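Local coordinates for carbohydrate binding protein, putative, cpb33A (Cellvibrio japonicus, PDB 5FJQ) that is the copper-binding lytic polysaccharide monooxygenase domain of a probably secreted protein important for efficient use of chitin by the bacterium, at residues D51-Y56 and T102-Y107; K8-Q13 and F71-A76. One frame throughout, in Å; residues are numbered along the deposited sequence.

Along the chain the two contacts interleave: 8-13 of contact 2 comes first, then 51-56 of contact 1, 71-76 of contact 2 and 102-107 of contact 1. They lie on opposite sides of the chain's centre, their own centres about 19 Å apart and their nearest atoms about 9 Å. Strand 169-178 of the mixed sheet serves both, giving a tyrosine hydroxyl to contact 1 and a carboxylate to contact 2. Contact 1 ties a loop and the start of the short helix 53-56 to strand 102-109 of the beta-sandwich, while contact 2 joins parts of the helical, loop-rich region. Neither supplies a copper ligand; both belong to the framework of the monooxygenase domain.

Contact 1. Residues D51-Y56 and T102-Y107; sequences DNHDYY and TKYFRY
Y104 brings its hydroxyl into a notch between D51 and H53, and its OH is the meeting point of the contact. H53 NE2 donates to Y104 OH over 2.8 Å, slightly bent at 148°, with the hydroxyl some 19° out of the imidazole plane. The other nitrogen of that ring, ND1, is bonded to the hydroxyl of Y172, which fixes the ring's rotation. Y104 OH in turn donates to D51 OD1; the modelled separation of 2.4 Å is so short that its exact value is doubtful. The carboxylate comes in at the edge of the phenol, with the two planes nearly perpendicular. It gets there because D51 carries CG opposite its backbone N (chi1 -175°), while its own N is held by the Q160 side chain.

From the neighbouring strand 152-161 the same Q160 faces both K103 and Y104, a classic beta bulge, where the chain turns a corner at K103 within strand 102-109, in the mixed sheet of the beta-sandwich typical of these monooxygenases.

Two residues further on, R106 points to the same side of the strand as Y104. Its extended chain runs back over the phenol, with R106 NE 3.5 Å above the middle of the Y104 ring. From there R106 NH1 reaches D51 OD1 at 3.1 Å, a salt bridge whose hydrogen bond is weak and approaches obliquely. The stronger partner of this guanidinium is D130, which pairs with NE, so D51 OD1 takes its second donor from an arginine already engaged on strand 126-130.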
# COMPACT_ATOMS: atom_id res chain seq x y z
N ASP A 51 -2.27 12.94 9.82
CA ASP A 51 -0.82 12.69 9.79
C ASP A 51 -0.28 11.94 11.07
O ASP A 51 0.78 12.24 11.62
CB ASP A 51 -0.17 14.07 9.56
CG ASP A 51 1.31 13.99 9.38
OD1 ASP A 51 1.78 13.10 8.66
OD2 ASP A 51 1.97 14.82 10.02
N ASN A 52 -1.14 11.04 11.61
CA ASN A 52 -0.81 10.30 12.82
C ASN A 52 -1.26 8.85 12.66
O ASN A 52 -2.00 8.30 13.49
CB ASN A 52 -1.47 10.94 14.03
CG ASN A 52 -2.92 11.29 13.78
OD1 ASN A 52 -3.48 10.99 12.68
ND2 ASN A 52 -3.54 11.97 14.75
N HIS A 53 -0.88 8.29 11.52
CA HIS A 53 -1.34 6.98 11.06
C HIS A 53 -1.00 5.87 12.01
O HIS A 53 -1.73 4.88 12.10
CB HIS A 53 -0.67 6.65 9.71
CG HIS A 53 -0.63 7.78 8.77
ND1 HIS A 53 -1.74 8.20 8.06
CD2 HIS A 53 0.40 8.58 8.37
CE1 HIS A 53 -1.40 9.23 7.31
NE2 HIS A 53 -0.11 9.46 7.45
N ASP A 54 0.11 6.01 12.72
CA ASP A 54 0.50 4.92 13.63
C ASP A 54 -0.36 4.81 14.87
O ASP A 54 -0.35 3.77 15.50
CB ASP A 54 1.97 4.97 14.05
CG ASP A 54 2.32 6.24 14.79
OD1 ASP A 54 1.55 7.23 14.74
OD2 ASP A 54 3.38 6.26 15.42
N TYR A 55 -1.06 5.87 15.24
CA TYR A 55 -2.03 5.78 16.32
C TYR A 55 -3.20 4.83 15.98
O TYR A 55 -3.62 4.00 16.81
CB TYR A 55 -2.56 7.18 16.78
CG TYR A 55 -3.62 7.03 17.84
CD1 TYR A 55 -3.24 6.81 19.18
CD2 TYR A 55 -4.98 7.13 17.55
CE1 TYR A 55 -4.18 6.66 20.19
CE2 TYR A 55 -5.96 6.91 18.56
CZ TYR A 55 -5.53 6.72 19.90
OH TYR A 55 -6.42 6.50 21.02
N TYR A 56 -3.72 4.97 14.75
CA TYR A 56 -4.90 4.26 14.30
C TYR A 56 -4.60 2.84 13.78
O TYR A 56 -5.46 1.95 13.95
CB TYR A 56 -5.62 5.08 13.20
CG TYR A 56 -6.19 6.36 13.76
CD1 TYR A 56 -7.40 6.36 14.45
CD2 TYR A 56 -5.48 7.56 13.66
CE1 TYR A 56 -7.91 7.52 14.96
CE2 TYR A 56 -6.00 8.75 14.19
CZ TYR A 56 -7.21 8.71 14.84
OH TYR A 56 -7.72 9.86 15.43
N THR A 102 -5.69 16.91 -1.00
CA THR A 102 -4.57 16.04 -0.53
C THR A 102 -3.57 16.89 0.24
O THR A 102 -3.08 17.92 -0.27
CB THR A 102 -3.85 15.38 -1.74
OG1 THR A 102 -4.78 14.50 -2.38
CG2 THR A 102 -2.64 14.58 -1.32
N LYS A 103 -3.25 16.43 1.45
CA LYS A 103 -2.11 16.95 2.22
C LYS A 103 -0.83 16.35 1.63
O LYS A 103 0.19 17.07 1.41
CB LYS A 103 -2.28 16.60 3.70
CG LYS A 103 -1.31 17.33 4.61
CD LYS A 103 -1.60 18.82 4.65
CE LYS A 103 -2.31 19.20 5.94
NZ LYS A 103 -2.88 20.57 5.85
N TYR A 104 -0.86 15.06 1.31
CA TYR A 104 0.28 14.38 0.66
C TYR A 104 0.03 12.95 0.21
O TYR A 104 -0.84 12.22 0.77
CB TYR A 104 1.51 14.35 1.59
CG TYR A 104 1.27 13.72 2.94
CD1 TYR A 104 1.17 12.32 3.09
CD2 TYR A 104 1.24 14.51 4.07
CE1 TYR A 104 1.02 11.74 4.34
CE2 TYR A 104 1.08 13.95 5.33
CZ TYR A 104 0.95 12.57 5.46
OH TYR A 104 0.76 12.06 6.70
N PHE A 105 0.81 12.50 -0.76
CA PHE A 105 1.01 11.05 -0.95
C PHE A 105 2.43 10.79 -0.51
O PHE A 105 3.41 11.42 -1.07
CB PHE A 105 0.84 10.58 -2.42
CG PHE A 105 -0.60 10.69 -2.94
CD1 PHE A 105 -1.09 11.91 -3.41
CD2 PHE A 105 -1.48 9.60 -2.86
CE1 PHE A 105 -2.43 12.05 -3.87
CE2 PHE A 105 -2.80 9.74 -3.31
CZ PHE A 105 -3.28 10.96 -3.78
N ARG A 106 2.60 9.82 0.38
CA ARG A 106 3.93 9.42 0.78
C ARG A 106 4.23 7.96 0.49
O ARG A 106 3.35 7.09 0.60
CB ARG A 106 4.16 9.64 2.30
CG ARG A 106 4.38 11.08 2.66
CD ARG A 106 4.50 11.23 4.17
NE ARG A 106 4.63 12.66 4.44
CZ ARG A 106 4.45 13.24 5.64
NH1 ARG A 106 4.06 12.52 6.66
NH2 ARG A 106 4.57 14.56 5.78
N TYR A 107 5.50 7.73 0.13
CA TYR A 107 5.99 6.38 0.01
C TYR A 107 7.10 6.05 0.96
O TYR A 107 8.07 6.86 1.14
CB TYR A 107 6.47 6.11 -1.41
CG TYR A 107 5.36 6.31 -2.42
CD1 TYR A 107 4.82 7.58 -2.64
CD2 TYR A 107 4.83 5.24 -3.11
CE1 TYR A 107 3.82 7.80 -3.59
CE2 TYR A 107 3.84 5.43 -4.09
CZ TYR A 107 3.31 6.68 -4.26
OH TYR A 107 2.33 6.84 -5.15

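Contact 2. Residues K8-Q13 and F71-A76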
# COMPACT_ATOMS: atom_id res chain seq x y z
N LYS A 8 1.07 -2.64 -9.44
CA LYS A 8 -0.16 -3.12 -8.76
C LYS A 8 0.15 -3.37 -7.30
O LYS A 8 1.13 -4.07 -6.95
CB LYS A 8 -0.68 -4.37 -9.42
CG LYS A 8 -0.94 -4.23 -10.90
CD LYS A 8 -1.39 -5.57 -11.51
CE LYS A 8 -1.80 -5.47 -12.99
NZ LYS A 8 -3.12 -4.72 -13.10
N SER A 9 -0.67 -2.78 -6.44
CA SER A 9 -0.54 -2.94 -5.00
C SER A 9 -0.99 -4.36 -4.73
O SER A 9 -1.55 -5.02 -5.62
CB SER A 9 -1.47 -2.01 -4.23
OG SER A 9 -2.86 -2.34 -4.46
N ARG A 10 -0.69 -4.81 -3.54
CA ARG A 10 -0.98 -6.17 -3.08
C ARG A 10 -2.50 -6.47 -3.13
O ARG A 10 -2.87 -7.60 -3.51
CB ARG A 10 -0.50 -6.33 -1.63
CG ARG A 10 -0.38 -7.79 -1.23
CD ARG A 10 0.22 -7.92 0.13
NE ARG A 10 1.63 -7.59 0.20
CZ ARG A 10 2.27 -7.61 1.39
NH1 ARG A 10 1.60 -7.95 2.51
NH2 ARG A 10 3.56 -7.34 1.49
N VAL A 11 -3.36 -5.49 -2.75
CA VAL A 11 -4.83 -5.69 -2.80
C VAL A 11 -5.22 -5.85 -4.32
O VAL A 11 -6.11 -6.61 -4.67
CB VAL A 11 -5.70 -4.57 -2.11
CG1 VAL A 11 -5.41 -4.52 -0.60
CG2 VAL A 11 -5.51 -3.16 -2.74
N ILE A 12 -4.43 -5.26 -5.22
CA ILE A 12 -4.79 -5.32 -6.70
C ILE A 12 -4.22 -6.60 -7.39
O ILE A 12 -4.81 -7.20 -8.35
CB ILE A 12 -4.23 -4.10 -7.53
CG1 ILE A 12 -4.88 -2.76 -7.11
CG2 ILE A 12 -4.41 -4.35 -9.06
CD1 ILE A 12 -6.38 -2.70 -7.17
N GLN A 13 -3.01 -6.94 -6.99
CA GLN A 13 -2.42 -8.21 -7.39
C GLN A 13 -3.36 -9.35 -7.01
O GLN A 13 -3.76 -10.20 -7.82
CB GLN A 13 -1.05 -8.37 -6.74
CG GLN A 13 0.05 -7.46 -7.36
CD GLN A 13 0.44 -7.91 -8.74
OE1 GLN A 13 -0.25 -8.74 -9.32
NE2 GLN A 13 1.55 -7.35 -9.30
N PHE A 71 -7.27 -8.63 6.34
CA PHE A 71 -6.25 -9.24 7.20
C PHE A 71 -5.33 -10.23 6.45
O PHE A 71 -4.22 -10.48 6.87
CB PHE A 71 -6.92 -9.92 8.39
CG PHE A 71 -7.23 -8.99 9.55
CD1 PHE A 71 -7.01 -7.59 9.47
CD2 PHE A 71 -7.82 -9.52 10.71
CE1 PHE A 71 -7.31 -6.74 10.54
CE2 PHE A 71 -8.13 -8.68 11.78
CZ PHE A 71 -7.88 -7.29 11.69
N GLY A 72 -5.77 -10.73 5.28
CA GLY A 72 -5.01 -11.66 4.45
C GLY A 72 -3.79 -10.89 3.89
O GLY A 72 -2.71 -11.44 3.75
N MET A 73 -4.01 -9.58 3.68
CA MET A 73 -2.98 -8.63 3.23
C MET A 73 -1.85 -8.41 4.22
O MET A 73 -0.77 -7.92 3.80
CB MET A 73 -3.59 -7.27 2.78
CG MET A 73 -4.61 -7.38 1.63
SD MET A 73 -3.88 -8.00 0.11
CE MET A 73 -4.25 -9.74 0.24
N ASP A 74 -2.05 -8.86 5.47
CA ASP A 74 -1.09 -8.62 6.53
C ASP A 74 -0.07 -9.73 6.69
O ASP A 74 0.80 -9.66 7.61
CB ASP A 74 -1.83 -8.39 7.82
CG ASP A 74 -2.54 -7.02 7.86
OD1 ASP A 74 -1.98 -6.03 7.33
OD2 ASP A 74 -3.64 -6.89 8.41
N LEU A 75 -0.21 -10.77 5.87
CA LEU A 75 0.64 -12.01 6.02
C LEU A 75 2.08 -11.72 5.55
O LEU A 75 2.22 -11.12 4.50
CB LEU A 75 0.03 -13.14 5.19
CG LEU A 75 -1.34 -13.62 5.73
CD1 LEU A 75 -1.92 -14.75 4.91
CD2 LEU A 75 -1.30 -13.98 7.19
N ALA A 76 3.11 -12.13 6.31
CA ALA A 76 4.53 -12.11 5.88
C ALA A 76 4.82 -13.24 4.87
O ALA A 76 4.75 -14.41 5.21
CB ALA A 76 5.42 -12.24 7.11
O HOH W 1 3.44 -8.37 4.81
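R10 sends its guanidinium edge-on to the backbone of 71-76, where R10 NH1 meets M73 O at 2.7 Å. The distance is short but the bond is bent (129°), and counts as weak. A bend at chi3 (-71°) turns the guanidinium off the line of the otherwise extended chain. Water 1 makes a second link: it accepts from R10 NH1 at 3.0 Å and donates a hydrogen bond to L75 O, also at 3.0 Å, lying near the guanidinium plane.

Nearer the backbone of R10 the contact is apolar. The R10 and M73 side chains run past each other in opposite directions, with R10 CG 3.8 Å from M73 SD. V11 meets the methionine crosswise, its CG1 3.7 Å from M73 CG. M73, folded at both chi2 and chi3, also packs on A30 of helix 25-33.

Further out, S9 is the N-cap of helix 10-17, though the bond from I12 N to its OG is weak; that OG is also bonded to the Q173 side chain. Backbone bonding joins R10 to C174, whose disulfide partner C63 touches the R10 side chain. The contact thus joins the first turn of helix 10-17 to a 3-10 turn, both in the helical region that follows strand 2-6, with strand 169-178 and the C63-C174 disulfide alongside R10.

D176 forms a salt bridge with R10 NH2, and W80 adds a cation-pi contact. With carboxylate, carbonyl, water and indole all gathered round it, the buried guanidinium probably keeps its positive charge.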